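Local coordinates for universal stress protein MJ0577 (Methanocaldococcus jannaschii, PDB 1MJH) that binds ATP together with a manganese ion, and is a homodimeric member of the universal stress protein family, at residues B[16-21]-B[157-161]; B[34-38]-B[96-102]. The contacts are given in a common frame with arbitrary orientation. Residues are numbered along the deposited sequence.

Contact 1: residues B[16-21]-B[157-161]. With ATP (adenosine-5'-triphosphate), chain F.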
ATOM      1  N   GLU B  16       5.896  12.265 -11.894  1.00 20.02           N
ATOM      2  CA  GLU B  16       4.703  12.916 -11.357  1.00 22.24           C
ATOM      3  C   GLU B  16       4.018  12.057 -10.303  1.00 20.29           C
ATOM      4  O   GLU B  16       3.485  12.569  -9.319  1.00 21.27           O
ATOM      5  CB  GLU B  16       3.765  13.153 -12.529  1.00 25.66           C
ATOM      6  CG  GLU B  16       2.316  13.479 -12.310  1.00 35.07           C
ATOM      7  CD  GLU B  16       1.647  13.480 -13.700  1.00 40.45           C
ATOM      8  OE1 GLU B  16       1.858  14.574 -14.292  1.00 30.14           O
ATOM      9  OE2 GLU B  16       1.034  12.464 -14.116  1.00 33.39           O
ATOM     10  N   THR B  17       3.898  10.736 -10.579  1.00 18.99           N
ATOM     11  CA  THR B  17       3.209   9.902  -9.573  1.00 17.43           C
ATOM     12  C   THR B  17       4.023   9.802  -8.280  1.00 18.74           C
ATOM     13  O   THR B  17       3.437   9.868  -7.201  1.00 19.74           O
ATOM     14  CB  THR B  17       2.986   8.474 -10.144  1.00 18.96           C
ATOM     15  OG1 THR B  17       2.211   8.601 -11.374  1.00 21.27           O
ATOM     16  CG2 THR B  17       2.062   7.711  -9.218  1.00 17.11           C
ATOM     17  N   ALA B  18       5.333   9.697  -8.354  1.00 18.06           N
ATOM     18  CA  ALA B  18       6.136   9.687  -7.110  1.00 18.36           C
ATOM     19  C   ALA B  18       5.898  10.990  -6.346  1.00 19.30           C
ATOM     20  O   ALA B  18       5.997  11.066  -5.114  1.00 22.26           O
ATOM     21  CB  ALA B  18       7.626   9.469  -7.435  1.00 20.27           C
ATOM     22  N   GLU B  19       5.734  12.146  -7.042  1.00 19.08           N
ATOM     23  CA  GLU B  19       5.440  13.405  -6.320  1.00 19.82           C
ATOM     24  C   GLU B  19       4.108  13.380  -5.619  1.00 18.88           C
ATOM     25  O   GLU B  19       3.991  13.949  -4.535  1.00 21.01           O
ATOM     26  CB  GLU B  19       5.504  14.583  -7.319  1.00 22.52           C
ATOM     27  CG  GLU B  19       6.984  14.936  -7.541  1.00 25.55           C
ATOM     28  CD  GLU B  19       7.480  15.826  -6.391  1.00 31.04           C
ATOM     29  OE1 GLU B  19       6.836  16.823  -5.957  1.00 34.52           O
ATOM     30  OE2 GLU B  19       8.597  15.485  -5.915  1.00 39.76           O
ATOM     31  N   ILE B  20       3.082  12.650  -6.145  1.00 18.56           N
ATOM     32  CA  ILE B  20       1.867  12.466  -5.394  1.00 18.19           C
ATOM     33  C   ILE B  20       2.171  11.691  -4.110  1.00 20.34           C
ATOM     34  O   ILE B  20       1.634  12.002  -3.045  1.00 18.82           O
ATOM     35  CB  ILE B  20       0.749  11.722  -6.165  1.00 19.68           C
ATOM     36  CG1 ILE B  20       0.561  12.436  -7.520  1.00 21.95           C
ATOM     37  CG2 ILE B  20      -0.560  11.772  -5.378  1.00 19.96           C
ATOM     38  CD1 ILE B  20      -0.464  11.730  -8.410  1.00 23.87           C
ATOM     39  N   ALA B  21       2.941  10.638  -4.247  1.00 19.49           N
ATOM     40  CA  ALA B  21       3.311   9.822  -3.059  1.00 20.28           C
ATOM     41  C   ALA B  21       4.021  10.648  -2.024  1.00 20.14           C
ATOM     42  O   ALA B  21       3.926  10.329  -0.833  1.00 19.18           O
ATOM     43  CB  ALA B  21       4.213   8.660  -3.521  1.00 20.41           C
ATOM     44  N   VAL B 157       0.391   4.670  -3.935  1.00 15.27           N
ATOM     45  CA  VAL B 157      -0.346   5.894  -4.213  1.00 16.45           C
ATOM     46  C   VAL B 157      -0.598   5.949  -5.728  1.00 17.06           C
ATOM     47  O   VAL B 157       0.378   5.883  -6.487  1.00 18.60           O
ATOM     48  CB  VAL B 157       0.495   7.101  -3.799  1.00 15.86           C
ATOM     49  CG1 VAL B 157      -0.232   8.431  -4.093  1.00 16.89           C
ATOM     50  CG2 VAL B 157       0.751   7.094  -2.273  1.00 20.18           C
ATOM     51  N   LYS B 158      -1.851   6.087  -6.126  1.00 17.19           N
ATOM     52  CA  LYS B 158      -2.109   5.930  -7.582  1.00 16.76           C
ATOM     53  C   LYS B 158      -1.793   7.187  -8.373  1.00 19.10           C
ATOM     54  O   LYS B 158      -1.792   8.323  -7.900  1.00 21.48           O
ATOM     55  CB  LYS B 158      -3.612   5.623  -7.840  1.00 19.29           C
ATOM     56  CG  LYS B 158      -4.104   4.389  -7.054  1.00 22.09           C
ATOM     57  CD  LYS B 158      -3.404   3.125  -7.430  1.00 21.36           C
ATOM     58  CE  LYS B 158      -3.247   2.745  -8.909  1.00 20.96           C
ATOM     59  NZ  LYS B 158      -4.616   2.457  -9.534  1.00 21.96           N
ATOM     60  N   ARG B 159      -1.553   6.947  -9.663  1.00 19.31           N
ATOM     61  CA  ARG B 159      -1.266   8.057 -10.590  1.00 15.86           C
ATOM     62  C   ARG B 159      -2.502   8.932 -10.782  1.00 19.12           C
ATOM     63  O   ARG B 159      -3.580   8.578 -10.386  1.00 20.95           O
ATOM     64  CB  ARG B 159      -0.875   7.449 -11.950  1.00 16.71           C
ATOM     65  CG  ARG B 159      -2.003   6.574 -12.535  1.00 19.07           C
ATOM     66  CD  ARG B 159      -1.592   6.019 -13.913  1.00 18.50           C
ATOM     67  NE  ARG B 159      -2.623   5.095 -14.432  1.00 20.37           N
ATOM     68  CZ  ARG B 159      -2.427   4.362 -15.542  1.00 22.44           C
ATOM     69  NH1 ARG B 159      -1.274   4.391 -16.206  1.00 21.51           N
ATOM     70  NH2 ARG B 159      -3.360   3.529 -15.987  1.00 22.98           N
ATOM     71  N   LYS B 160      -2.260  10.113 -11.380  1.00 18.15           N
ATOM     72  CA  LYS B 160      -3.438  10.979 -11.649  1.00 19.74           C
ATOM     73  C   LYS B 160      -4.469  10.249 -12.487  1.00 23.87           C
ATOM     74  O   LYS B 160      -4.162   9.434 -13.325  1.00 26.83           O
ATOM     75  CB  LYS B 160      -2.951  12.228 -12.408  1.00 24.64           C
ATOM     76  CG  LYS B 160      -2.221  13.245 -11.565  1.00 25.12           C
ATOM     77  CD  LYS B 160      -1.670  14.370 -12.477  1.00 31.89           C
ATOM     78  CE  LYS B 160      -0.688  15.205 -11.664  1.00 41.85           C
ATOM     79  NZ  LYS B 160      -1.265  15.619 -10.354  1.00 44.76           N
ATOM     80  N   ASN B 161      -5.736  10.691 -12.327  1.00 24.03           N
ATOM     81  CA  ASN B 161      -6.844  10.117 -13.088  1.00 28.42           C
ATOM     82  C   ASN B 161      -6.816  10.703 -14.508  1.00 32.27           C
ATOM     83  O   ASN B 161      -6.403  11.858 -14.697  1.00 31.95           O
ATOM     84  CB  ASN B 161      -8.173  10.471 -12.436  1.00 29.11           C
ATOM     85  CG  ASN B 161      -8.339   9.949 -11.031  1.00 34.70           C
ATOM     86  OD1 ASN B 161      -8.743  10.670 -10.108  1.00 37.24           O
ATOM     87  ND2 ASN B 161      -8.025   8.665 -10.899  1.00 28.63           N
TER
HETATM   88  PG  ATP F3001       7.957   0.676 -15.689  1.00 20.85           P
HETATM   89  O1G ATP F3001       7.587  -0.719 -15.323  1.00 21.13           O
HETATM   90  O2G ATP F3001       9.190   1.006 -15.055  1.00 22.89           O
HETATM   91  O3G ATP F3001       8.017   0.892 -17.142  1.00 24.04           O
HETATM   92  PB  ATP F3001       6.535   2.950 -14.456  1.00 19.91           P
HETATM   93  O1B ATP F3001       5.305   3.593 -14.936  1.00 20.64           O
HETATM   94  O2B ATP F3001       7.698   3.811 -14.695  1.00 18.32           O
HETATM   95  O3B ATP F3001       6.690   1.533 -15.124  1.00 23.09           O
HETATM   96  PA  ATP F3001       7.389   2.207 -11.698  1.00 20.61           P
HETATM   97  O1A ATP F3001       7.003   0.883 -11.276  1.00 19.12           O
HETATM   98  O2A ATP F3001       8.739   2.413 -12.095  1.00 20.22           O
HETATM   99  O3A ATP F3001       6.360   2.650 -12.899  1.00 20.12           O
HETATM  100  O5' ATP F3001       7.109   3.392 -10.696  1.00 18.70           O
HETATM  101  C5' ATP F3001       6.409   3.064  -9.469  1.00 20.72           C
HETATM  102  C4' ATP F3001       7.100   3.746  -8.303  1.00 17.11           C
HETATM  103  O4' ATP F3001       8.388   3.044  -8.087  1.00 18.95           O
HETATM  104  C3' ATP F3001       7.516   5.197  -8.486  1.00 21.39           C
HETATM  105  O3' ATP F3001       6.438   6.120  -8.279  1.00 17.06           O
HETATM  106  C2' ATP F3001       8.636   5.302  -7.421  1.00 20.81           C
HETATM  107  O2' ATP F3001       8.032   5.448  -6.120  1.00 18.17           O
HETATM  108  C1' ATP F3001       9.327   3.923  -7.583  1.00 18.06           C
HETATM  109  N9  ATP F3001      10.500   3.957  -8.446  1.00 18.40           N
HETATM  110  C8  ATP F3001      10.607   3.650  -9.758  1.00 17.84           C
HETATM  111  N7  ATP F3001      11.841   3.706 -10.222  1.00 22.13           N
HETATM  112  C5  ATP F3001      12.556   4.112  -9.198  1.00 17.05           C
HETATM  113  C6  ATP F3001      13.916   4.355  -9.095  1.00 19.88           C
HETATM  114  N6  ATP F3001      14.720   4.215 -10.150  1.00 22.55           N
HETATM  115  N1  ATP F3001      14.367   4.751  -7.909  1.00 22.65           N
HETATM  116  C2  ATP F3001      13.534   4.874  -6.824  1.00 18.94           C
HETATM  117  N3  ATP F3001      12.208   4.653  -6.824  1.00 19.61           N
HETATM  118  C4  ATP F3001      11.820   4.303  -8.072  1.00 17.34           C
HETATM  119  O   HOH W   1       0.445  10.749 -12.016  1.00 21.80           O
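Beside the ATP pocket of this universal stress protein, the first turns of helix 16-27 pack against the chain as it leaves the last sheet strand, 154-157. The helical state of 16-21 is supported by Ile20 N to Glu16 O at 3.2 Å and Ala21 N to Thr17 O at 3.1 Å. No direct hydrogen bond joins the segments; apolar packing and one water do. Ile20 points toward the tail: its CG2 lies 3.6 Å from Val157 CG1, and its CD1 reaches Lys158 O at 3.7 Å and Lys160 CG at 3.9 Å. The two methyls of Val157 divide between neighbouring helix residues: CG1 meets Ile20, while CG2 meets Ala21 CB at 4.0 Å. Nearer the start of the helix, Thr17 OG1 is 3.3 Å from Arg159 CB, and Glu16 CG touches Lys160 CE at 3.5 Å, an aliphatic contact.

One water bridges the segments. It donates to Glu16 OE2 at 2.8 Å, accepts from Lys160 N at 2.9 Å, and lies 2.9 Å from Thr17 OG1, so a backbone amide of the tail is linked to two helix side chains. Away from the helix, the Arg159 guanidinium hydrogen-bonds Asn133, an ATP-binding residue, while Lys158 NZ reaches Ser150 O and Ile147 O of the second subunit.

On an adjoining side of the helix, Ala18 CB comes within 3.7 Å of ATP O3'. A helix that follows the first strand and packs beside the end of the last, in a five-stranded parallel α/β sheet, is consistent with the Rossmann-like fold of the HUP clan.

Contact 2: residues B[34-38]-B[96-102]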
ATOM      1  N   GLU B  34      10.046  11.127  13.745  1.00 39.36           N
ATOM      2  CA  GLU B  34       9.953  10.189  12.633  1.00 31.88           C
ATOM      3  C   GLU B  34      11.032  10.428  11.577  1.00 28.53           C
ATOM      4  O   GLU B  34      11.716  11.458  11.545  1.00 26.45           O
ATOM      5  CB  GLU B  34       8.623  10.113  11.904  1.00 32.56           C
ATOM      6  CG  GLU B  34       7.420   9.501  12.505  1.00 46.49           C
ATOM      7  CD  GLU B  34       6.379  10.426  13.096  1.00 51.51           C
ATOM      8  OE1 GLU B  34       6.347  11.623  12.730  1.00 39.72           O
ATOM      9  OE2 GLU B  34       5.596   9.875  13.917  1.00 41.67           O
ATOM     10  N   GLU B  35      11.264   9.342  10.825  1.00 25.82           N
ATOM     11  CA  GLU B  35      12.411   9.406   9.921  1.00 25.63           C
ATOM     12  C   GLU B  35      12.035   8.948   8.514  1.00 25.42           C
ATOM     13  O   GLU B  35      11.218   8.045   8.434  1.00 24.43           O
ATOM     14  CB  GLU B  35      13.455   8.444  10.491  1.00 30.21           C
ATOM     15  CG  GLU B  35      14.759   8.436   9.723  1.00 38.04           C
ATOM     16  CD  GLU B  35      15.893   7.962  10.647  1.00 42.97           C
ATOM     17  OE1 GLU B  35      15.644   7.189  11.575  1.00 40.23           O
ATOM     18  OE2 GLU B  35      17.029   8.407  10.403  1.00 56.65           O
ATOM     19  N   VAL B  36      12.587   9.603   7.514  1.00 21.45           N
ATOM     20  CA  VAL B  36      12.367   9.132   6.139  1.00 19.97           C
ATOM     21  C   VAL B  36      13.680   8.682   5.542  1.00 22.52           C
ATOM     22  O   VAL B  36      14.693   9.427   5.552  1.00 24.32           O
ATOM     23  CB  VAL B  36      11.715  10.197   5.226  1.00 23.67           C
ATOM     24  CG1 VAL B  36      11.604   9.668   3.791  1.00 21.54           C
ATOM     25  CG2 VAL B  36      10.351  10.540   5.783  1.00 22.93           C
ATOM     26  N   ILE B  37      13.732   7.501   4.923  1.00 20.06           N
ATOM     27  CA  ILE B  37      14.808   7.048   4.089  1.00 20.85           C
ATOM     28  C   ILE B  37      14.472   7.478   2.647  1.00 20.73           C
ATOM     29  O   ILE B  37      13.493   6.953   2.136  1.00 22.44           O
ATOM     30  CB  ILE B  37      15.054   5.526   4.118  1.00 23.04           C
ATOM     31  CG1 ILE B  37      15.147   4.994   5.532  1.00 24.21           C
ATOM     32  CG2 ILE B  37      16.319   5.188   3.313  1.00 27.40           C
ATOM     33  CD1 ILE B  37      16.059   5.752   6.499  1.00 29.21           C
ATOM     34  N   LEU B  38      15.195   8.493   2.128  1.00 19.14           N
ATOM     35  CA  LEU B  38      14.824   8.976   0.785  1.00 20.41           C
ATOM     36  C   LEU B  38      15.741   8.369  -0.222  1.00 22.20           C
ATOM     37  O   LEU B  38      16.989   8.508  -0.136  1.00 21.84           O
ATOM     38  CB  LEU B  38      14.961  10.533   0.853  1.00 19.43           C
ATOM     39  CG  LEU B  38      14.931  11.191  -0.534  1.00 23.59           C
ATOM     40  CD1 LEU B  38      13.484  11.136  -1.090  1.00 23.28           C
ATOM     41  CD2 LEU B  38      15.299  12.681  -0.428  1.00 27.05           C
ATOM     42  N   GLY B  96       9.540  18.303   9.768  1.00 24.89           N
ATOM     43  CA  GLY B  96       9.970  17.770  11.064  1.00 26.29           C
ATOM     44  C   GLY B  96      10.654  16.425  10.930  1.00 28.60           C
ATOM     45  O   GLY B  96      11.118  15.896  11.929  1.00 28.20           O
ATOM     46  N   PHE B  97      10.731  15.844   9.736  1.00 27.81           N
ATOM     47  CA  PHE B  97      11.386  14.539   9.643  1.00 22.19           C
ATOM     48  C   PHE B  97      12.908  14.657   9.724  1.00 25.18           C
ATOM     49  O   PHE B  97      13.523  15.570   9.185  1.00 25.33           O
ATOM     50  CB  PHE B  97      11.108  13.821   8.310  1.00 21.25           C
ATOM     51  CG  PHE B  97       9.730  13.281   8.083  1.00 23.62           C
ATOM     52  CD1 PHE B  97       9.292  12.165   8.719  1.00 26.52           C
ATOM     53  CD2 PHE B  97       8.902  13.914   7.154  1.00 27.21           C
ATOM     54  CE1 PHE B  97       8.028  11.606   8.494  1.00 25.21           C
ATOM     55  CE2 PHE B  97       7.635  13.395   6.935  1.00 25.02           C
ATOM     56  CZ  PHE B  97       7.217  12.262   7.583  1.00 23.91           C
ATOM     57  N   LYS B  98      13.498  13.527  10.174  1.00 23.33           N
ATOM     58  CA  LYS B  98      14.936  13.325   9.972  1.00 26.34           C
ATOM     59  C   LYS B  98      15.034  12.604   8.636  1.00 28.58           C
ATOM     60  O   LYS B  98      14.261  11.653   8.437  1.00 27.62           O
ATOM     61  CB  LYS B  98      15.561  12.445  11.058  1.00 30.86           C
ATOM     62  CG  LYS B  98      17.052  12.191  10.939  1.00 36.66           C
ATOM     63  CD  LYS B  98      17.409  11.145  12.012  1.00 47.73           C
ATOM     64  CE  LYS B  98      18.895  10.851  12.073  1.00 48.65           C
ATOM     65  NZ  LYS B  98      19.196   9.879  13.170  1.00 58.57           N
ATOM     66  N   VAL B  99      15.937  12.979   7.750  1.00 24.55           N
ATOM     67  CA  VAL B  99      16.005  12.352   6.441  1.00 24.78           C
ATOM     68  C   VAL B  99      17.385  11.801   6.121  1.00 28.00           C
ATOM     69  O   VAL B  99      18.397  12.525   6.186  1.00 25.62           O
ATOM     70  CB  VAL B  99      15.662  13.396   5.328  1.00 22.65           C
ATOM     71  CG1 VAL B  99      15.786  12.728   3.950  1.00 24.19           C
ATOM     72  CG2 VAL B  99      14.339  14.097   5.562  1.00 24.59           C
ATOM     73  N   LYS B 100      17.400  10.521   5.748  1.00 22.91           N
ATOM     74  CA  LYS B 100      18.617   9.896   5.280  1.00 25.99           C
ATOM     75  C   LYS B 100      18.486   9.727   3.769  1.00 24.27           C
ATOM     76  O   LYS B 100      17.728   8.861   3.296  1.00 23.27           O
ATOM     77  CB  LYS B 100      18.834   8.511   5.878  1.00 23.48           C
ATOM     78  CG  LYS B 100      20.117   7.844   5.374  1.00 27.16           C
ATOM     79  CD  LYS B 100      20.434   6.528   6.088  1.00 28.78           C
ATOM     80  CE  LYS B 100      21.683   5.878   5.515  1.00 32.68           C
ATOM     81  NZ  LYS B 100      22.010   4.574   6.188  1.00 36.51           N
ATOM     82  N   ASP B 101      19.271  10.537   3.036  1.00 23.30           N
ATOM     83  CA  ASP B 101      19.153  10.434   1.571  1.00 22.33           C
ATOM     84  C   ASP B 101      20.165   9.484   0.970  1.00 26.68           C
ATOM     85  O   ASP B 101      21.376   9.466   1.306  1.00 29.69           O
ATOM     86  CB  ASP B 101      19.257  11.821   0.937  1.00 27.45           C
ATOM     87  CG  ASP B 101      20.483  12.587   1.420  1.00 32.82           C
ATOM     88  OD1 ASP B 101      20.756  12.617   2.623  1.00 27.66           O
ATOM     89  OD2 ASP B 101      21.150  13.187   0.556  1.00 31.86           O
ATOM     90  N   ILE B 102      19.723   8.570   0.124  1.00 22.90           N
ATOM     91  CA  ILE B 102      20.551   7.591  -0.567  1.00 23.69           C
ATOM     92  C   ILE B 102      20.386   7.583  -2.068  1.00 27.23           C
ATOM     93  O   ILE B 102      19.274   7.524  -2.614  1.00 24.16           O
ATOM     94  CB  ILE B 102      20.183   6.163  -0.039  1.00 24.04           C
ATOM     95  CG1 ILE B 102      20.357   6.079   1.477  1.00 28.02           C
ATOM     96  CG2 ILE B 102      20.964   5.081  -0.776  1.00 25.76           C
ATOM     97  CD1 ILE B 102      19.776   4.800   2.095  1.00 26.91           C
TER
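Phe97 lies with one ring face under Val36: the CG2 methyl sits 3.6 Å from the ring centroid, 13° off the normal, which defines a CH-pi contact. The ring edge faces the backbone near Glu35 N, and Phe97 CE1 is 3.8 Å from Glu34 CB. Gly96, just before it, closes helix 66-95 in a Schellman motif with phi 116°.

From here 35-38 and 98-102 run as neighbouring parallel strands, their axes 4.7 Å apart and 13° from alignment, with 98-106 outermost in the five-stranded parallel sheet of this Rossmann-like fold. The hydrogen bonds alternate in direction: Lys98 N to Glu34 O (3.1 Å), Val36 N to Lys98 O (2.8 Å), Lys100 N to Val36 O (2.9 Å), Leu38 N to Lys100 O (2.8 Å) and Ile102 N to Leu38 O (2.7 Å).

Leu38 CB meets Val99 CG1 at 3.9 Å on the face packed by helix 66-95. On the other face Ile37 CG2 touches Ile102 CD1 at 3.7 Å, and Glu35 OE2 forms a long salt bridge with Lys98 NZ at 3.8 Å.

Overall arrangement
From the N terminus, strand 7-11 leads into helix 16-27, whose start supplies the first half of contact 1. Strand 35-43 follows and begins contact 2, which closes 58 residues later, after helix 66-95, when strand 98-106 joins the sheet edge. Helix 108-118, strand 123-127 and helix 141-149 come next before strand 154-157 and the tail close contact 1, spanning 136 residues. Contact 2 is nested inside contact 1, with centres 20 Å apart and nearest atoms about 8 Å. In the sheet order 98-106, 35-43, 7-11, 123-127, 154-157, contact 2 pairs two strands at one edge, whereas contact 1 joins the first helix to the exit from 154-157, outermost on the other side within this chain.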